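Local coordinates for BexL (Amycolatopsis orientalis, PDB 4XRW), which probably acts as a di-domain aromatase/cyclase, cyclising and aromatising a polyketide chain during biosynthesis of the natural product BE-7585A, at residues P53-D58 and W72-G77; D177-D182 and A316-A321. All coordinates share one frame; numbering follows the deposited sequence.

Contact 1. Residues P53-D58 and W72-G77; sequences PTVFVD and WATANG
V55 and F56 both face W72 in a classic beta bulge, where the antiparallel hairpin of strands 54-59 and 67-73 shifts register by one residue. W72 O takes V55 N at 2.7 Å and F56 N at 3.3 Å, both approaching from the same face of its carbonyl plane, while W72 N returns a nearly straight bond to F56 O (2.9 Å). Beyond the bulge, toward the open end of the hairpin, T74 N gives P53 O a bond of 2.8 Å. The side chains of F56 and W72 share one face of the sheet and run side by side. Their rings lie obliquely, planes 31° apart, with F56 CD2 3.8 Å from W72 CZ3. With CG beside its own N (chi1 -68°), the indole presents its benzo edge to the neighbouring strand: CE3 comes 3.3 Å from F56 O in the ring plane, and CZ3 and CH2 are each 3.2 Å from D58 OD1. The D58 carboxylate is turned 58° to the ring. F241, from the second sheet, packs edge-to-face on W72. With W72 replaced by an alanine, F56 and F241 would probably lose their aromatic neighbour and a gap would open beside the D58 carboxylate. Oxygens thus gather along the hydrogen-bearing edge of the indole, which is slightly positive, so the acidic group probably meets it favourably although no hydrogen bond joins them.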
loop_
_atom_site.group_PDB
_atom_site.type_symbol
_atom_site.label_atom_id
_atom_site.label_comp_id
_atom_site.label_asym_id
_atom_site.label_seq_id
_atom_site.Cartn_x
_atom_site.Cartn_y
_atom_site.Cartn_z
ATOM N N PRO A 53 6.545 -2.090 -0.738
ATOM C CA PRO A 53 6.088 -3.149 0.167
ATOM C C PRO A 53 4.965 -2.767 1.127
ATOM O O PRO A 53 4.330 -3.663 1.670
ATOM C CB PRO A 53 7.350 -3.510 0.964
ATOM C CG PRO A 53 8.490 -3.017 0.108
ATOM C CD PRO A 53 7.947 -1.729 -0.488
ATOM N N THR A 54 4.753 -1.486 1.370
ATOM C CA THR A 54 3.847 -1.055 2.434
ATOM C C THR A 54 2.396 -1.201 1.981
ATOM O O THR A 54 1.996 -0.695 0.936
ATOM C CB THR A 54 4.114 0.399 2.868
ATOM O OG1 THR A 54 5.485 0.536 3.294
ATOM C CG2 THR A 54 3.231 0.758 4.010
ATOM N N VAL A 55 1.603 -1.880 2.798
ATOM C CA VAL A 55 0.162 -2.003 2.518
ATOM C C VAL A 55 -0.657 -0.949 3.264
ATOM O O VAL A 55 -1.611 -0.372 2.706
ATOM C CB VAL A 55 -0.341 -3.418 2.856
ATOM C CG1 VAL A 55 -1.815 -3.539 2.548
ATOM C CG2 VAL A 55 0.478 -4.458 2.050
ATOM N N PHE A 56 -0.323 -0.677 4.516
ATOM C CA PHE A 56 -1.071 0.324 5.288
ATOM C C PHE A 56 -0.272 0.685 6.536
ATOM O O PHE A 56 0.505 -0.123 7.014
ATOM C CB PHE A 56 -2.444 -0.218 5.681
ATOM C CG PHE A 56 -3.328 0.755 6.380
ATOM C CD1 PHE A 56 -3.751 1.899 5.740
ATOM C CD2 PHE A 56 -3.792 0.502 7.664
ATOM C CE1 PHE A 56 -4.589 2.797 6.383
ATOM C CE2 PHE A 56 -4.630 1.408 8.289
ATOM C CZ PHE A 56 -5.008 2.550 7.630
ATOM N N VAL A 57 -0.489 1.898 7.046
ATOM C CA VAL A 57 0.139 2.349 8.261
ATOM C C VAL A 57 -0.922 2.998 9.110
ATOM O O VAL A 57 -1.698 3.808 8.604
ATOM C CB VAL A 57 1.277 3.392 8.015
ATOM C CG1 VAL A 57 2.041 3.647 9.332
ATOM C CG2 VAL A 57 2.225 2.939 6.934
ATOM N N ASP A 58 -1.016 2.654 10.378
ATOM C CA ASP A 58 -1.847 3.559 11.210
ATOM C C ASP A 58 -1.189 3.825 12.531
ATOM O O ASP A 58 -0.083 3.343 12.795
ATOM C CB ASP A 58 -3.281 3.038 11.368
ATOM C CG ASP A 58 -3.398 1.860 12.284
ATOM O OD1 ASP A 58 -2.369 1.235 12.582
ATOM O OD2 ASP A 58 -4.547 1.561 12.703
ATOM N N TRP A 72 1.915 -2.327 8.177
ATOM C CA TRP A 72 1.681 -3.607 7.525
ATOM C C TRP A 72 2.375 -3.585 6.144
ATOM O O TRP A 72 2.183 -2.657 5.335
ATOM C CB TRP A 72 0.171 -3.894 7.348
ATOM C CG TRP A 72 -0.621 -4.145 8.570
ATOM C CD1 TRP A 72 -1.013 -5.368 9.101
ATOM C CD2 TRP A 72 -1.157 -3.163 9.422
ATOM N NE1 TRP A 72 -1.749 -5.172 10.220
ATOM C CE2 TRP A 72 -1.841 -3.827 10.454
ATOM C CE3 TRP A 72 -1.136 -1.779 9.415
ATOM C CZ2 TRP A 72 -2.498 -3.146 11.451
ATOM C CZ3 TRP A 72 -1.789 -1.101 10.427
ATOM C CH2 TRP A 72 -2.452 -1.792 11.432
ATOM N N ALA A 73 3.148 -4.627 5.854
ATOM C CA ALA A 73 3.895 -4.717 4.603
ATOM C C ALA A 73 4.018 -6.141 4.085
ATOM O O ALA A 73 3.797 -7.127 4.817
ATOM C CB ALA A 73 5.279 -4.129 4.778
ATOM N N THR A 74 4.388 -6.243 2.820
ATOM C CA THR A 74 4.393 -7.542 2.118
ATOM C C THR A 74 5.583 -8.417 2.511
ATOM O O THR A 74 5.491 -9.655 2.459
ATOM C CB THR A 74 4.348 -7.313 0.586
ATOM O OG1 THR A 74 5.441 -6.477 0.196
ATOM C CG2 THR A 74 3.089 -6.575 0.232
ATOM N N ALA A 75 6.689 -7.800 2.942
ATOM C CA ALA A 75 7.846 -8.539 3.468
ATOM C C ALA A 75 8.286 -9.729 2.586
ATOM O O ALA A 75 8.426 -10.869 3.046
ATOM C CB ALA A 75 7.544 -9.016 4.888
ATOM N N ASN A 76 8.461 -9.469 1.305
ATOM C CA ASN A 76 9.009 -10.472 0.403
ATOM C C ASN A 76 8.254 -11.817 0.395
ATOM O O ASN A 76 8.890 -12.876 0.358
ATOM C CB ASN A 76 10.482 -10.711 0.756
ATOM C CG ASN A 76 11.319 -9.446 0.637
ATOM O OD1 ASN A 76 11.043 -8.567 -0.191
ATOM N ND2 ASN A 76 12.345 -9.345 1.463
ATOM N N GLY A 77 6.917 -11.774 0.434
ATOM C CA GLY A 77 6.100 -12.969 0.299
ATOM C C GLY A 77 5.482 -13.469 1.585
ATOM O O GLY A 77 4.664 -14.408 1.571
#

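Contact 2. Residues D177-D182 and A316-A321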
loop_
_atom_site.group_PDB
_atom_site.type_symbol
_atom_site.label_atom_id
_atom_site.label_comp_id
_atom_site.label_asym_id
_atom_site.label_seq_id
_atom_site.Cartn_x
_atom_site.Cartn_y
_atom_site.Cartn_z
ATOM N N ASP A 177 -16.376 4.673 -5.374
ATOM C CA ASP A 177 -17.790 4.358 -5.660
ATOM C C ASP A 177 -18.483 4.063 -4.347
ATOM O O ASP A 177 -17.899 3.423 -3.488
ATOM C CB ASP A 177 -17.915 3.179 -6.610
ATOM C CG ASP A 177 -17.510 3.527 -8.021
ATOM O OD1 ASP A 177 -18.220 4.318 -8.683
ATOM O OD2 ASP A 177 -16.501 2.990 -8.484
ATOM N N THR A 178 -19.716 4.542 -4.177
ATOM C CA THR A 178 -20.411 4.431 -2.915
ATOM C C THR A 178 -21.791 3.841 -3.169
ATOM O O THR A 178 -22.390 4.112 -4.206
ATOM C CB THR A 178 -20.561 5.808 -2.226
ATOM O OG1 THR A 178 -19.281 6.247 -1.751
ATOM C CG2 THR A 178 -21.510 5.739 -1.055
ATOM N N VAL A 179 -22.262 3.028 -2.230
ATOM C CA VAL A 179 -23.662 2.613 -2.222
ATOM C C VAL A 179 -24.186 2.642 -0.813
ATOM O O VAL A 179 -23.474 2.342 0.146
ATOM C CB VAL A 179 -23.860 1.219 -2.856
ATOM C CG1 VAL A 179 -23.183 1.144 -4.205
ATOM C CG2 VAL A 179 -23.363 0.123 -1.979
ATOM N N ARG A 180 -25.462 2.998 -0.669
ATOM C CA ARG A 180 -26.112 2.950 0.624
ATOM C C ARG A 180 -26.792 1.593 0.780
ATOM O O ARG A 180 -27.457 1.118 -0.138
ATOM C CB ARG A 180 -27.115 4.108 0.767
ATOM C CG ARG A 180 -26.494 5.461 0.402
ATOM C CD ARG A 180 -26.001 6.216 1.633
ATOM N NE ARG A 180 -27.087 6.449 2.586
ATOM C CZ ARG A 180 -27.235 7.550 3.320
ATOM N NH1 ARG A 180 -26.364 8.551 3.220
ATOM N NH2 ARG A 180 -28.263 7.652 4.154
ATOM N N ILE A 181 -26.572 0.981 1.928
ATOM C CA ILE A 181 -27.080 -0.348 2.227
ATOM C C ILE A 181 -27.841 -0.295 3.526
ATOM O O ILE A 181 -27.301 0.086 4.558
ATOM C CB ILE A 181 -25.947 -1.373 2.318
ATOM C CG1 ILE A 181 -25.154 -1.366 1.002
ATOM C CG2 ILE A 181 -26.511 -2.779 2.695
ATOM C CD1 ILE A 181 -23.950 -2.285 0.979
ATOM N N ASP A 182 -29.108 -0.696 3.503
ATOM C CA ASP A 182 -29.875 -0.629 4.747
ATOM C C ASP A 182 -29.727 -1.926 5.537
ATOM O O ASP A 182 -30.630 -2.775 5.582
ATOM C CB ASP A 182 -31.347 -0.295 4.471
ATOM C CG ASP A 182 -31.995 0.481 5.627
ATOM O OD1 ASP A 182 -33.051 1.114 5.384
ATOM O OD2 ASP A 182 -31.433 0.485 6.767
ATOM N N ALA A 316 -20.220 -3.515 -8.924
ATOM C CA ALA A 316 -20.808 -4.852 -8.957
ATOM C C ALA A 316 -20.702 -5.536 -7.597
ATOM O O ALA A 316 -21.682 -6.050 -7.098
ATOM C CB ALA A 316 -20.156 -5.719 -10.030
ATOM N N THR A 317 -19.512 -5.531 -6.991
ATOM C CA THR A 317 -19.334 -6.139 -5.695
ATOM C C THR A 317 -20.205 -5.467 -4.621
ATOM O O THR A 317 -20.824 -6.153 -3.824
ATOM C CB THR A 317 -17.830 -6.121 -5.267
ATOM O OG1 THR A 317 -17.054 -6.879 -6.200
ATOM C CG2 THR A 317 -17.655 -6.739 -3.909
ATOM N N LEU A 318 -20.267 -4.134 -4.605
ATOM C CA LEU A 318 -21.102 -3.416 -3.685
ATOM C C LEU A 318 -22.598 -3.786 -3.863
ATOM O O LEU A 318 -23.310 -3.924 -2.871
ATOM C CB LEU A 318 -20.922 -1.917 -3.866
ATOM C CG LEU A 318 -19.545 -1.413 -3.420
ATOM C CD1 LEU A 318 -19.314 -0.003 -3.949
ATOM C CD2 LEU A 318 -19.438 -1.503 -1.907
ATOM N N GLY A 319 -23.012 -3.977 -5.110
ATOM C CA GLY A 319 -24.400 -4.361 -5.411
ATOM C C GLY A 319 -24.765 -5.718 -4.840
ATOM O O GLY A 319 -25.850 -5.893 -4.254
ATOM N N PHE A 320 -23.867 -6.690 -4.992
ATOM C CA PHE A 320 -24.079 -8.017 -4.432
ATOM C C PHE A 320 -23.944 -8.020 -2.934
ATOM O O PHE A 320 -24.636 -8.771 -2.258
ATOM C CB PHE A 320 -23.151 -9.056 -5.079
ATOM C CG PHE A 320 -23.515 -9.361 -6.517
ATOM C CD1 PHE A 320 -24.760 -9.907 -6.837
ATOM C CD2 PHE A 320 -22.633 -9.085 -7.539
ATOM C CE1 PHE A 320 -25.119 -10.137 -8.173
ATOM C CE2 PHE A 320 -22.971 -9.311 -8.875
ATOM C CZ PHE A 320 -24.208 -9.851 -9.190
ATOM N N ALA A 321 -23.093 -7.153 -2.380
ATOM C CA ALA A 321 -23.022 -6.992 -0.947
ATOM C C ALA A 321 -24.341 -6.434 -0.391
ATOM O O ALA A 321 -24.822 -6.894 0.643
ATOM C CB ALA A 321 -21.862 -6.083 -0.552
#
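The flat peptide group joining D177 to T178 carries the CD1 methyl of L318 over one face, almost directly above the carbonyl oxygen, with D177 O and L318 CD1 3.7 Å apart. D177 is also joined to S278 of the neighbouring strand by backbone hydrogen bonding. The contact belongs to the helix-grip fold of the second domain: strand 172-181, outermost in its antiparallel sheet, is packed against the long C-terminal helix 299-326. The two segments run nearly parallel, 7° apart, with their axes 8.9 Å from each other at closest approach.

D177, V179 and I181, every second residue of the strand, point toward the helix; the L318 side chain meets D177 and V179, while I181 reaches the helix backbone. V179 straddles L318. With chi1 at -50°, CG1 lies beside the backbone N and CG2 between N and the carbonyl carbon, which brings both methyls against the same atom: L318 CB is 3.8 Å from V179 CG1 and 3.7 Å from V179 CG2. A276 of the adjacent strand 274-284 also touches L318 and I181. The interface is thus apolar at its middle and polar at one border, where the D177 carboxylate bonds through OD2 to S311 on the same helix. Farther along, I181 is buried against V188 and A325 as well as this helical turn. Its extended side chain, chi2 177°, carries the terminal methyl CD1 to 4.2 Å from L318 O.

In the fold
From the N terminus, the chain first completes contact 1, a short closure in which 13 residues, about half of them strand, separate 53-58 from 72-77 within the first domain's sheet. It then passes through helix 138-166 into the second domain, where contact 2 spans 133 residues: segment 177-182 on the domain's first strand meets 316-321 on its last helix, so nearly the whole domain is enclosed. The two contacts follow in series, neither nested nor crossed, with nearest atoms about 17 Å apart. Contact 1 also borders strands 231-241 and 245-250, which lie within the loop closed by contact 2, so the hairpin adjoins the second domain's sheet.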